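Local coordinates for protein lectin (Trichosanthes anguina, PDB 4HR6) that binds galactosides through its beta-trefoil lectin domains and is a nontoxic, three-chain homologue of type II ribosome-inactivating proteins, at residues I34-G39 with A110-N115; K202-L207 with K245-H250; C149-D154 with P166-Q171; Q40-K45 with R55-C60. One frame throughout, in Å; residues are numbered along the deposited sequence.

Contact 1: I34-G39 with A110-N115; sequences ILYPCG and ATRSTN. With AMG (methyl alpha-D-galactopyranoside), chain D.
The ring of Y36 is held between a sugar and a proline, with S113 and R112 of the loop 110-115 beside it. On one face lies methyl alpha-D-galactopyranoside, its C4 over the ring centre, 3.7 Å above the plane of Y36. On the opposite face P37 CD sits toward the rim. S113 OG comes to the ring edge, near its plane, 4.0 Å from Y36 CD1. R112 CG approaches obliquely at the same atom. With CG anti to the backbone N (chi1 -159°), the Y36 ring starts out beside its own carbonyl carbon, and P37, the next residue, lies against one face. The R112 guanidinium in turn meets P37 CG at its edge, 4.0 Å from R112 NE, and the two side chains cross at about a right angle.

This is the aromatic platform of a galactose site in a ricin-type beta-trefoil domain. D21, G24, Q41 and N43 supply hydrogen bonds to the sugar. Strand 33-36 pairs with strand 19-22 on one side, and C38 is tied to C19 by a disulfide.

The loop 110-115 grips the backbone of L35 twice. L35 N donates to T114 O at 3.2 Å, in the carbonyl plane. S113 N donates to L35 O at 2.9 Å. A type II turn from T111 to T114 presents these groups, closed by a bond from T114 N to T111 O. I34 CA also lies 3.1 Å from T114 O in a CA-H...O contact. I34 CD1 reaches S113 CA at 3.9 Å and the sugar C6 at 4.0 Å, bridging loop and ligand.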
# COMPACT_ATOMS: atom_id res chain seq x y z
N ILE C 34 24.39 -14.41 -9.84
CA ILE C 34 24.57 -13.11 -10.47
C ILE C 34 23.27 -12.30 -10.52
O ILE C 34 22.19 -12.83 -10.26
CB ILE C 34 25.06 -13.29 -11.93
CG1 ILE C 34 24.11 -14.19 -12.73
CG2 ILE C 34 26.47 -13.88 -11.94
CD1 ILE C 34 24.29 -14.11 -14.23
N LEU C 35 23.39 -11.02 -10.87
CA LEU C 35 22.27 -10.25 -11.41
C LEU C 35 22.16 -10.56 -12.88
O LEU C 35 23.17 -10.63 -13.57
CB LEU C 35 22.50 -8.75 -11.28
CG LEU C 35 22.49 -8.08 -9.91
CD1 LEU C 35 22.56 -6.58 -10.13
CD2 LEU C 35 21.27 -8.46 -9.09
N TYR C 36 20.94 -10.70 -13.39
CA TYR C 36 20.72 -10.99 -14.80
C TYR C 36 19.31 -10.51 -15.20
O TYR C 36 18.41 -10.52 -14.38
CB TYR C 36 20.88 -12.50 -15.06
CG TYR C 36 21.17 -12.85 -16.50
CD1 TYR C 36 22.48 -12.84 -17.01
CD2 TYR C 36 20.14 -13.19 -17.37
CE1 TYR C 36 22.74 -13.17 -18.33
CE2 TYR C 36 20.40 -13.51 -18.70
CZ TYR C 36 21.70 -13.50 -19.18
OH TYR C 36 21.95 -13.82 -20.48
N PRO C 37 19.12 -10.08 -16.46
CA PRO C 37 17.78 -9.75 -16.92
C PRO C 37 16.71 -10.74 -16.45
O PRO C 37 16.92 -11.95 -16.55
CB PRO C 37 17.92 -9.80 -18.45
CG PRO C 37 19.35 -9.45 -18.71
CD PRO C 37 20.14 -9.71 -17.46
N CYS C 38 15.60 -10.21 -15.94
CA CYS C 38 14.53 -11.05 -15.42
C CYS C 38 13.86 -11.78 -16.56
O CYS C 38 13.60 -11.19 -17.60
CB CYS C 38 13.49 -10.23 -14.67
SG CYS C 38 14.16 -9.40 -13.23
N GLY C 39 13.60 -13.06 -16.34
CA GLY C 39 12.86 -13.88 -17.29
C GLY C 39 12.20 -15.03 -16.55
O GLY C 39 12.24 -15.10 -15.32
N ALA C 110 26.33 -2.43 -11.14
CA ALA C 110 24.98 -2.35 -11.69
C ALA C 110 24.84 -3.17 -12.97
O ALA C 110 23.78 -3.17 -13.59
CB ALA C 110 24.61 -0.89 -11.97
N THR C 111 25.90 -3.87 -13.34
CA THR C 111 25.99 -4.49 -14.66
C THR C 111 25.51 -5.95 -14.68
O THR C 111 25.63 -6.69 -13.69
CB THR C 111 27.44 -4.36 -15.24
OG1 THR C 111 27.44 -4.73 -16.62
CG2 THR C 111 28.46 -5.23 -14.48
N ARG C 112 24.94 -6.33 -15.82
CA ARG C 112 24.62 -7.72 -16.14
C ARG C 112 25.78 -8.67 -15.78
O ARG C 112 26.94 -8.36 -16.02
CB ARG C 112 24.29 -7.82 -17.64
CG ARG C 112 24.28 -9.23 -18.23
CD ARG C 112 24.28 -9.19 -19.75
NE ARG C 112 22.99 -8.79 -20.30
CZ ARG C 112 22.79 -8.29 -21.52
NH1 ARG C 112 23.82 -8.09 -22.35
NH2 ARG C 112 21.56 -7.97 -21.92
N SER C 113 25.44 -9.81 -15.20
CA SER C 113 26.40 -10.85 -14.81
C SER C 113 27.36 -10.48 -13.66
O SER C 113 28.39 -11.13 -13.49
CB SER C 113 27.20 -11.35 -16.03
OG SER C 113 26.34 -11.67 -17.12
N THR C 114 27.01 -9.47 -12.86
CA THR C 114 27.78 -9.14 -11.65
C THR C 114 27.65 -10.22 -10.58
O THR C 114 26.55 -10.71 -10.32
CB THR C 114 27.29 -7.83 -11.01
OG1 THR C 114 27.45 -6.75 -11.94
CG2 THR C 114 28.06 -7.52 -9.72
N ASN C 115 28.76 -10.57 -9.94
CA ASN C 115 28.75 -11.53 -8.83
C ASN C 115 28.10 -10.90 -7.61
O ASN C 115 28.44 -9.77 -7.23
CB ASN C 115 30.17 -11.99 -8.48
CG ASN C 115 30.83 -12.78 -9.60
OD1 ASN C 115 30.16 -13.29 -10.50
ND2 ASN C 115 32.16 -12.89 -9.55
C1 AMG D . 22.10 -18.44 -19.48
C2 AMG D . 20.88 -18.50 -18.55
C3 AMG D . 20.72 -17.20 -17.75
C4 AMG D . 22.02 -16.75 -17.09
C5 AMG D . 23.22 -16.84 -18.05
C6 AMG D . 24.54 -16.61 -17.32
C7 AMG D . 22.00 -18.01 -21.84
O1 AMG D . 21.88 -17.48 -20.52
O2 AMG D . 19.70 -18.74 -19.32
O3 AMG D . 19.71 -17.38 -16.74
O4 AMG D . 22.26 -17.52 -15.91
O5 AMG D . 23.27 -18.11 -18.71
O6 AMG D . 25.45 -15.87 -18.15

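Contact 2: K202-L207 with K245-H250; sequences KVITIL and KKIILH. With AMG (methyl alpha-D-galactopyranoside), chain E.
I204, L249 and K202 bury the most surface where strand 201-208 meets strand 247-250. I204 is pinned by its backbone and by its side chain. Its N donates to I247 O at 2.8 Å, in a nearly straight bond (168° at the hydrogen). Its CG1 is anti to the carbonyl carbon (chi1 -48°) and touches I247 CG2 at 3.8 Å. Further out, I204 CD1 reaches L249 CB at 4.1 Å. W217 covers both I204 and L249, and M159 covers I204 and I247, so this apolar cluster is buried.

L249 uses its N to bond K202 O at 2.9 Å. The same oxygen is 3.1 Å from I248 CA, a CA-H...O contact. The lysine's aliphatic start lies beside L249, while its end leads away. The return bond of this pair is made through a water, which accepts from K202 N and donates to L249 O. A second water links I247 N and I204 O past the other end of the paired residues. The strand axes are 131° apart, far from strictly antiparallel, and water takes over where the backbones separate.

V203 and I248 form a non-hydrogen-bonded pair, with their CG2 atoms 4.0 Å apart. I248 CD1 goes on to the sugar C6. H250, at the end of its strand, lays one ring face against methyl alpha-D-galactopyranoside, with NE2 3.6 Å from the sugar C4. D199, D236, R239, H253 and N257 complete the site by hydrogen bonds. The pairing thus belongs to a galactose pocket of a ricin-type beta-trefoil, with histidine as the ring against the sugar.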
# COMPACT_ATOMS: atom_id res chain seq x y z
N LYS C 202 19.12 17.70 5.39
CA LYS C 202 19.55 17.46 4.01
C LYS C 202 18.42 17.70 3.02
O LYS C 202 17.25 17.49 3.34
CB LYS C 202 20.11 16.04 3.88
CG LYS C 202 21.36 15.82 4.73
CD LYS C 202 21.55 14.37 5.14
CE LYS C 202 22.17 13.54 4.03
NZ LYS C 202 23.64 13.74 3.94
N VAL C 203 18.79 18.16 1.83
CA VAL C 203 17.83 18.55 0.81
C VAL C 203 17.81 17.49 -0.29
O VAL C 203 18.86 16.96 -0.68
CB VAL C 203 18.16 19.94 0.22
CG1 VAL C 203 17.43 20.18 -1.10
CG2 VAL C 203 17.79 21.04 1.21
N ILE C 204 16.61 17.20 -0.79
CA ILE C 204 16.41 16.13 -1.75
C ILE C 204 16.44 16.70 -3.15
O ILE C 204 15.76 17.69 -3.44
CB ILE C 204 15.05 15.40 -1.58
CG1 ILE C 204 14.78 15.03 -0.12
CG2 ILE C 204 15.00 14.16 -2.47
CD1 ILE C 204 15.80 14.11 0.50
N THR C 205 17.18 16.05 -4.03
CA THR C 205 17.35 16.54 -5.39
C THR C 205 17.47 15.31 -6.28
O THR C 205 17.35 14.19 -5.80
CB THR C 205 18.59 17.49 -5.49
OG1 THR C 205 18.64 18.12 -6.77
CG2 THR C 205 19.91 16.73 -5.23
N ILE C 206 17.72 15.52 -7.56
CA ILE C 206 17.89 14.44 -8.53
C ILE C 206 19.34 14.36 -8.98
O ILE C 206 19.85 15.31 -9.58
CB ILE C 206 17.01 14.70 -9.77
CG1 ILE C 206 15.56 14.97 -9.34
CG2 ILE C 206 17.11 13.52 -10.74
CD1 ILE C 206 14.64 15.29 -10.50
N LEU C 207 20.00 13.22 -8.71
CA LEU C 207 21.37 12.98 -9.19
C LEU C 207 21.46 11.66 -9.94
O LEU C 207 20.49 10.90 -9.99
CB LEU C 207 22.37 12.98 -8.03
CG LEU C 207 22.36 14.25 -7.17
CD1 LEU C 207 23.16 14.06 -5.89
CD2 LEU C 207 22.88 15.44 -7.95
N LYS C 245 9.78 25.60 -2.12
CA LYS C 245 10.39 24.73 -3.13
C LYS C 245 11.47 23.77 -2.58
O LYS C 245 12.33 23.32 -3.34
CB LYS C 245 10.97 25.58 -4.27
CG LYS C 245 10.05 25.72 -5.47
CD LYS C 245 8.85 26.59 -5.18
CE LYS C 245 7.99 26.77 -6.42
NZ LYS C 245 8.75 27.40 -7.55
N LYS C 246 11.41 23.45 -1.28
CA LYS C 246 12.41 22.58 -0.64
C LYS C 246 11.81 21.31 0.01
O LYS C 246 11.04 21.38 0.99
CB LYS C 246 13.23 23.36 0.41
CG LYS C 246 14.60 23.85 -0.07
CD LYS C 246 14.51 25.19 -0.79
CE LYS C 246 15.88 25.76 -1.15
NZ LYS C 246 16.28 25.49 -2.56
N ILE C 247 12.20 20.16 -0.53
CA ILE C 247 11.95 18.86 0.10
C ILE C 247 13.21 18.45 0.85
O ILE C 247 14.30 18.39 0.27
CB ILE C 247 11.62 17.78 -0.95
CG1 ILE C 247 10.51 18.25 -1.88
CG2 ILE C 247 11.25 16.46 -0.25
CD1 ILE C 247 9.26 18.72 -1.15
N ILE C 248 13.06 18.17 2.14
CA ILE C 248 14.18 17.80 2.98
C ILE C 248 13.97 16.42 3.61
O ILE C 248 12.89 15.84 3.52
CB ILE C 248 14.40 18.84 4.11
CG1 ILE C 248 13.24 18.84 5.10
CG2 ILE C 248 14.60 20.23 3.51
CD1 ILE C 248 13.45 19.73 6.31
N LEU C 249 15.02 15.92 4.27
CA LEU C 249 15.03 14.64 4.96
C LEU C 249 15.09 14.90 6.46
O LEU C 249 16.10 15.34 6.98
CB LEU C 249 16.25 13.83 4.52
CG LEU C 249 16.34 12.37 4.98
CD1 LEU C 249 15.13 11.57 4.51
CD2 LEU C 249 17.60 11.75 4.42
N HIS C 250 14.00 14.59 7.15
CA HIS C 250 13.78 15.07 8.50
C HIS C 250 13.51 13.94 9.47
O HIS C 250 13.25 12.82 9.06
CB HIS C 250 12.58 16.03 8.46
CG HIS C 250 12.42 16.86 9.69
ND1 HIS C 250 11.70 16.45 10.79
CD2 HIS C 250 12.88 18.10 9.99
CE1 HIS C 250 11.72 17.39 11.71
NE2 HIS C 250 12.44 18.40 11.26
C1 AMG E . 9.03 22.40 11.19
C2 AMG E . 8.24 21.22 10.60
C3 AMG E . 9.18 20.07 10.23
C4 AMG E . 10.29 20.58 9.32
C5 AMG E . 10.96 21.82 9.92
C6 AMG E . 11.99 22.45 8.98
C7 AMG E . 9.65 23.07 13.39
O1 AMG E . 9.67 22.03 12.41
O2 AMG E . 7.27 20.81 11.56
O3 AMG E . 8.47 19.01 9.57
O4 AMG E . 9.73 20.86 8.03
O5 AMG E . 9.99 22.82 10.23
O6 AMG E . 12.88 23.25 9.76
O HOH W 1 18.95 15.28 7.24
O HOH W 2 13.49 19.84 -3.06

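Contact 3: C149-D154 with P166-Q171; sequences CLEATD and PNKREQ
C149 meets Q171 through its CB, which lies 3.8 Å from Q171 OE1. Its sulfur is bonded to C164, just before the loop 166-171. L150 follows with its carbonyl turned to the same glutamine. A water donates to both L150 O and Q171 O, and W173 NE1 also bonds L150 O.

E151 carries the polar core of the contact. Its CG is anti to the backbone N (chi1 -164°), and the chain runs on extended to the carboxylate. OE1 accepts from Q171 NE2 at 3.0 Å through its anti lone pair. The same oxygen forms a salt bridge with K168 NZ at 3.2 Å, met from above the carboxylate plane. K168 arrives as an extended chain, crossing E151 at about a right angle. These partners would probably stabilise a charged carboxylate. Q171 is itself fixed by E163 O and V165 N. E170 lies alongside E151, with E170 CB 3.7 Å from E151 CG.

A152 N donates to E170 O at 3.0 Å in an almost straight bond (178° at the hydrogen). E170 CB also packs 3.5 Å from A152 O.

Residues 169-171 form a short 3-10 segment, which precedes strand 173-175. Strand 148-153 pairs along its other side with strand 158-163. The loop 166-171 therefore closes against this two-stranded hairpin of the second beta-trefoil domain, while Y129 of a neighbouring chain packs on C149.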
# COMPACT_ATOMS: atom_id res chain seq x y z
N CYS C 149 1.67 17.44 -6.40
CA CYS C 149 2.47 16.35 -6.96
C CYS C 149 3.97 16.70 -7.02
O CYS C 149 4.33 17.82 -7.40
CB CYS C 149 2.01 16.06 -8.38
SG CYS C 149 0.49 15.08 -8.59
N LEU C 150 4.83 15.75 -6.67
CA LEU C 150 6.28 15.89 -6.87
C LEU C 150 6.60 16.03 -8.34
O LEU C 150 6.19 15.21 -9.16
CB LEU C 150 7.07 14.68 -6.36
CG LEU C 150 7.58 14.64 -4.93
CD1 LEU C 150 8.51 13.45 -4.84
CD2 LEU C 150 8.31 15.90 -4.51
N GLU C 151 7.34 17.09 -8.67
CA GLU C 151 7.76 17.32 -10.04
C GLU C 151 9.30 17.40 -10.17
O GLU C 151 10.00 17.96 -9.31
CB GLU C 151 7.11 18.59 -10.57
CG GLU C 151 7.17 18.70 -12.08
CD GLU C 151 6.39 19.88 -12.60
OE1 GLU C 151 5.15 19.85 -12.49
OE2 GLU C 151 7.01 20.83 -13.10
N ALA C 152 9.81 16.79 -11.23
CA ALA C 152 11.21 16.91 -11.61
C ALA C 152 11.35 18.22 -12.38
O ALA C 152 10.81 18.35 -13.48
CB ALA C 152 11.65 15.74 -12.49
N THR C 153 12.03 19.19 -11.77
CA THR C 153 12.20 20.53 -12.35
C THR C 153 13.62 20.81 -12.90
O THR C 153 14.56 20.02 -12.70
CB THR C 153 11.89 21.60 -11.29
OG1 THR C 153 12.75 21.41 -10.16
CG2 THR C 153 10.42 21.50 -10.85
N ASP C 154 13.74 21.95 -13.58
CA ASP C 154 15.03 22.46 -14.08
C ASP C 154 15.76 21.43 -14.92
O ASP C 154 16.88 21.02 -14.59
CB ASP C 154 15.90 22.93 -12.90
CG ASP C 154 15.31 24.12 -12.17
OD1 ASP C 154 14.56 24.88 -12.80
OD2 ASP C 154 15.60 24.32 -10.97
N PRO C 166 -2.58 15.70 -14.96
CA PRO C 166 -2.53 14.32 -15.47
C PRO C 166 -1.72 14.21 -16.75
O PRO C 166 -1.79 15.10 -17.60
CB PRO C 166 -4.01 13.98 -15.73
CG PRO C 166 -4.74 15.28 -15.73
CD PRO C 166 -3.96 16.20 -14.83
N ASN C 167 -0.94 13.14 -16.86
CA ASN C 167 -0.09 12.89 -18.02
C ASN C 167 1.08 13.85 -18.21
O ASN C 167 1.72 13.84 -19.26
CB ASN C 167 -0.93 12.85 -19.32
CG ASN C 167 -2.07 11.85 -19.26
OD1 ASN C 167 -1.97 10.82 -18.59
ND2 ASN C 167 -3.15 12.14 -19.97
N LYS C 168 1.38 14.69 -17.21
CA LYS C 168 2.58 15.53 -17.27
C LYS C 168 3.80 14.65 -16.97
O LYS C 168 3.89 14.02 -15.91
CB LYS C 168 2.52 16.70 -16.30
CG LYS C 168 3.61 17.73 -16.57
CD LYS C 168 3.60 18.88 -15.60
CE LYS C 168 4.67 19.90 -15.96
NZ LYS C 168 4.42 21.20 -15.27
N ARG C 169 4.73 14.63 -17.92
CA ARG C 169 5.84 13.67 -17.93
C ARG C 169 6.75 13.85 -16.74
O ARG C 169 7.27 12.88 -16.20
CB ARG C 169 6.63 13.79 -19.24
CG ARG C 169 5.83 13.48 -20.50
CD ARG C 169 5.97 12.04 -20.96
NE ARG C 169 5.85 11.08 -19.86
CZ ARG C 169 6.19 9.79 -19.93
NH1 ARG C 169 6.65 9.27 -21.07
NH2 ARG C 169 6.06 9.01 -18.87
N GLU C 170 6.91 15.09 -16.30
CA GLU C 170 7.84 15.44 -15.22
C GLU C 170 7.32 15.02 -13.85
O GLU C 170 8.06 15.06 -12.87
CB GLU C 170 8.09 16.96 -15.18
CG GLU C 170 8.83 17.54 -16.38
CD GLU C 170 7.98 17.67 -17.63
OE1 GLU C 170 6.75 17.88 -17.51
OE2 GLU C 170 8.54 17.58 -18.74
N GLN C 171 6.04 14.67 -13.79
CA GLN C 171 5.37 14.25 -12.56
C GLN C 171 5.27 12.73 -12.42
O GLN C 171 4.65 12.23 -11.48
CB GLN C 171 3.98 14.91 -12.48
CG GLN C 171 4.06 16.43 -12.33
CD GLN C 171 2.74 17.08 -11.95
OE1 GLN C 171 1.67 16.50 -12.11
NE2 GLN C 171 2.82 18.32 -11.43
O HOH W 3 4.26 13.10 -9.08

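Contact 4: Q40-K45 with R55-C60; sequences QQVNQK and RSLGKC. With AMG (methyl alpha-D-galactopyranoside), chain D.
The loop 40-45 and the hairpin 55-60 come together where K45 faces S56, their CA atoms 6.1 Å apart. Residues 56-59 make a type I' turn, with S56 and K59 joined by backbone bonds in both directions. L57 and G58 occupy its corners, both with positive phi. The loop is compact too, with Q44 N bonded to Q41 O and K45 N to V42 O.

S56 OG is anti to its backbone N (chi1 -166°) and donates to K45 O at 2.9 Å, nearly along the C=O axis. This is the hydrogen bond that joins the two segments. L57 adds an apolar touch. Its CD2 lies 3.9 Å from V42 CG1, the two side chains crossing obliquely, and 4.1 Å from N43 CA. V22 packs on both S56 and L57.

The polar ends of Q41 and N43 turn to methyl alpha-D-galactopyranoside. N43 ND2 donates to the sugar O3 at 2.8 Å, and Q41 NE2 to the same oxygen at 3.1 Å. Both bonds are close to straight, 168° and 171° at the hydrogen. Q44 points elsewhere: its amide is held by P37, G39 and D21.

One hydroxyl bond and a small apolar patch thus attach the hairpin to the back of a sugar-binding loop. Two amide donors on one hydroxyl oxygen imply that O3 is recognised as an acceptor in this beta-trefoil pocket.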
# COMPACT_ATOMS: atom_id res chain seq x y z
N GLN C 40 11.61 -15.95 -17.31
CA GLN C 40 10.86 -17.05 -16.72
C GLN C 40 11.70 -18.31 -16.48
O GLN C 40 11.15 -19.36 -16.19
CB GLN C 40 9.64 -17.38 -17.60
CG GLN C 40 8.89 -16.15 -18.09
CD GLN C 40 7.38 -16.31 -18.05
OE1 GLN C 40 6.81 -17.16 -18.74
NE2 GLN C 40 6.72 -15.49 -17.24
N GLN C 41 13.03 -18.20 -16.58
CA GLN C 41 13.91 -19.37 -16.48
C GLN C 41 14.01 -19.88 -15.05
O GLN C 41 14.12 -19.10 -14.10
CB GLN C 41 15.31 -19.10 -17.05
CG GLN C 41 16.02 -17.84 -16.56
CD GLN C 41 15.94 -16.71 -17.57
OE1 GLN C 41 14.86 -16.37 -18.05
NE2 GLN C 41 17.08 -16.12 -17.90
N VAL C 42 14.01 -21.21 -14.92
CA VAL C 42 13.92 -21.89 -13.63
C VAL C 42 15.06 -21.55 -12.66
O VAL C 42 14.90 -21.70 -11.45
CB VAL C 42 13.85 -23.44 -13.83
CG1 VAL C 42 15.19 -23.99 -14.32
CG2 VAL C 42 13.40 -24.14 -12.55
N ASN C 43 16.19 -21.11 -13.20
CA ASN C 43 17.33 -20.68 -12.37
C ASN C 43 17.15 -19.28 -11.77
O ASN C 43 18.02 -18.79 -11.03
CB ASN C 43 18.67 -20.78 -13.14
CG ASN C 43 18.67 -20.00 -14.44
OD1 ASN C 43 17.81 -20.19 -15.30
ND2 ASN C 43 19.66 -19.12 -14.60
N GLN C 44 16.02 -18.64 -12.07
CA GLN C 44 15.62 -17.38 -11.41
C GLN C 44 14.45 -17.55 -10.43
O GLN C 44 14.08 -16.60 -9.75
CB GLN C 44 15.28 -16.31 -12.45
CG GLN C 44 16.52 -15.70 -13.06
CD GLN C 44 16.21 -14.63 -14.08
OE1 GLN C 44 15.06 -14.22 -14.26
NE2 GLN C 44 17.26 -14.16 -14.76
N LYS C 45 13.90 -18.76 -10.35
CA LYS C 45 12.85 -19.08 -9.38
C LYS C 45 13.51 -19.37 -8.06
O LYS C 45 14.47 -20.14 -7.99
CB LYS C 45 12.03 -20.30 -9.80
CG LYS C 45 11.49 -20.28 -11.22
CD LYS C 45 10.35 -19.31 -11.40
CE LYS C 45 9.67 -19.54 -12.75
NZ LYS C 45 9.28 -18.27 -13.42
N ARG C 55 15.75 -21.42 -1.71
CA ARG C 55 16.24 -22.48 -2.60
C ARG C 55 15.98 -22.23 -4.05
O ARG C 55 14.88 -21.83 -4.42
CB ARG C 55 15.60 -23.83 -2.24
CG ARG C 55 15.61 -24.14 -0.75
CD ARG C 55 15.55 -25.63 -0.43
NE ARG C 55 15.59 -25.85 1.02
CZ ARG C 55 15.41 -27.02 1.63
NH1 ARG C 55 15.20 -28.14 0.94
NH2 ARG C 55 15.46 -27.08 2.95
N SER C 56 17.00 -22.47 -4.88
CA SER C 56 16.82 -22.58 -6.32
C SER C 56 17.42 -23.89 -6.80
O SER C 56 18.37 -24.40 -6.19
CB SER C 56 17.49 -21.42 -7.05
OG SER C 56 17.01 -21.37 -8.39
N LEU C 57 16.83 -24.45 -7.85
CA LEU C 57 17.26 -25.71 -8.47
C LEU C 57 17.40 -26.89 -7.49
O LEU C 57 18.09 -27.86 -7.80
CB LEU C 57 18.58 -25.51 -9.22
CG LEU C 57 18.58 -24.38 -10.25
CD1 LEU C 57 19.98 -24.15 -10.80
CD2 LEU C 57 17.59 -24.66 -11.37
N GLY C 58 16.76 -26.81 -6.33
CA GLY C 58 16.83 -27.87 -5.33
C GLY C 58 17.88 -27.64 -4.27
O GLY C 58 17.86 -28.29 -3.22
N LYS C 59 18.81 -26.71 -4.52
CA LYS C 59 19.88 -26.40 -3.57
C LYS C 59 19.64 -25.04 -2.93
O LYS C 59 19.08 -24.14 -3.57
CB LYS C 59 21.24 -26.42 -4.27
N CYS C 60 20.07 -24.86 -1.68
CA CYS C 60 19.76 -23.63 -0.96
C CYS C 60 20.92 -22.64 -0.77
O CYS C 60 22.03 -23.01 -0.36
CB CYS C 60 19.06 -23.91 0.37
SG CYS C 60 19.81 -25.09 1.49
C1 AMG D . 22.10 -18.44 -19.48
C2 AMG D . 20.88 -18.50 -18.55
C3 AMG D . 20.72 -17.20 -17.75
C4 AMG D . 22.02 -16.75 -17.09
C5 AMG D . 23.22 -16.84 -18.05
C6 AMG D . 24.54 -16.61 -17.32
C7 AMG D . 22.00 -18.01 -21.84
O1 AMG D . 21.88 -17.48 -20.52
O2 AMG D . 19.70 -18.74 -19.32
O3 AMG D . 19.71 -17.38 -16.74
O4 AMG D . 22.26 -17.52 -15.91
O5 AMG D . 23.27 -18.11 -18.71
O6 AMG D . 25.45 -15.87 -18.15

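Overall arrangement
Contacts 1 and 4 share one sugar site in the first beta-trefoil domain. Contact 1 gives the aromatic platform and contact 4 the amide donors, and Q44 ties the two together. Contact 2 serves the second site, in the other domain, its centre about 31 Å from that of contact 1. Contact 3 belongs to that second domain, and touches contact 2 through I206 on A152 and I247 on L150. Its chemistry is the most ionic. Contact 2 relies on strand pairing over an apolar cluster. Contacts 1, 2 and 4 are partly buried, contact 3 buried; contacts 1 and 4 join loops to strands by few bonds.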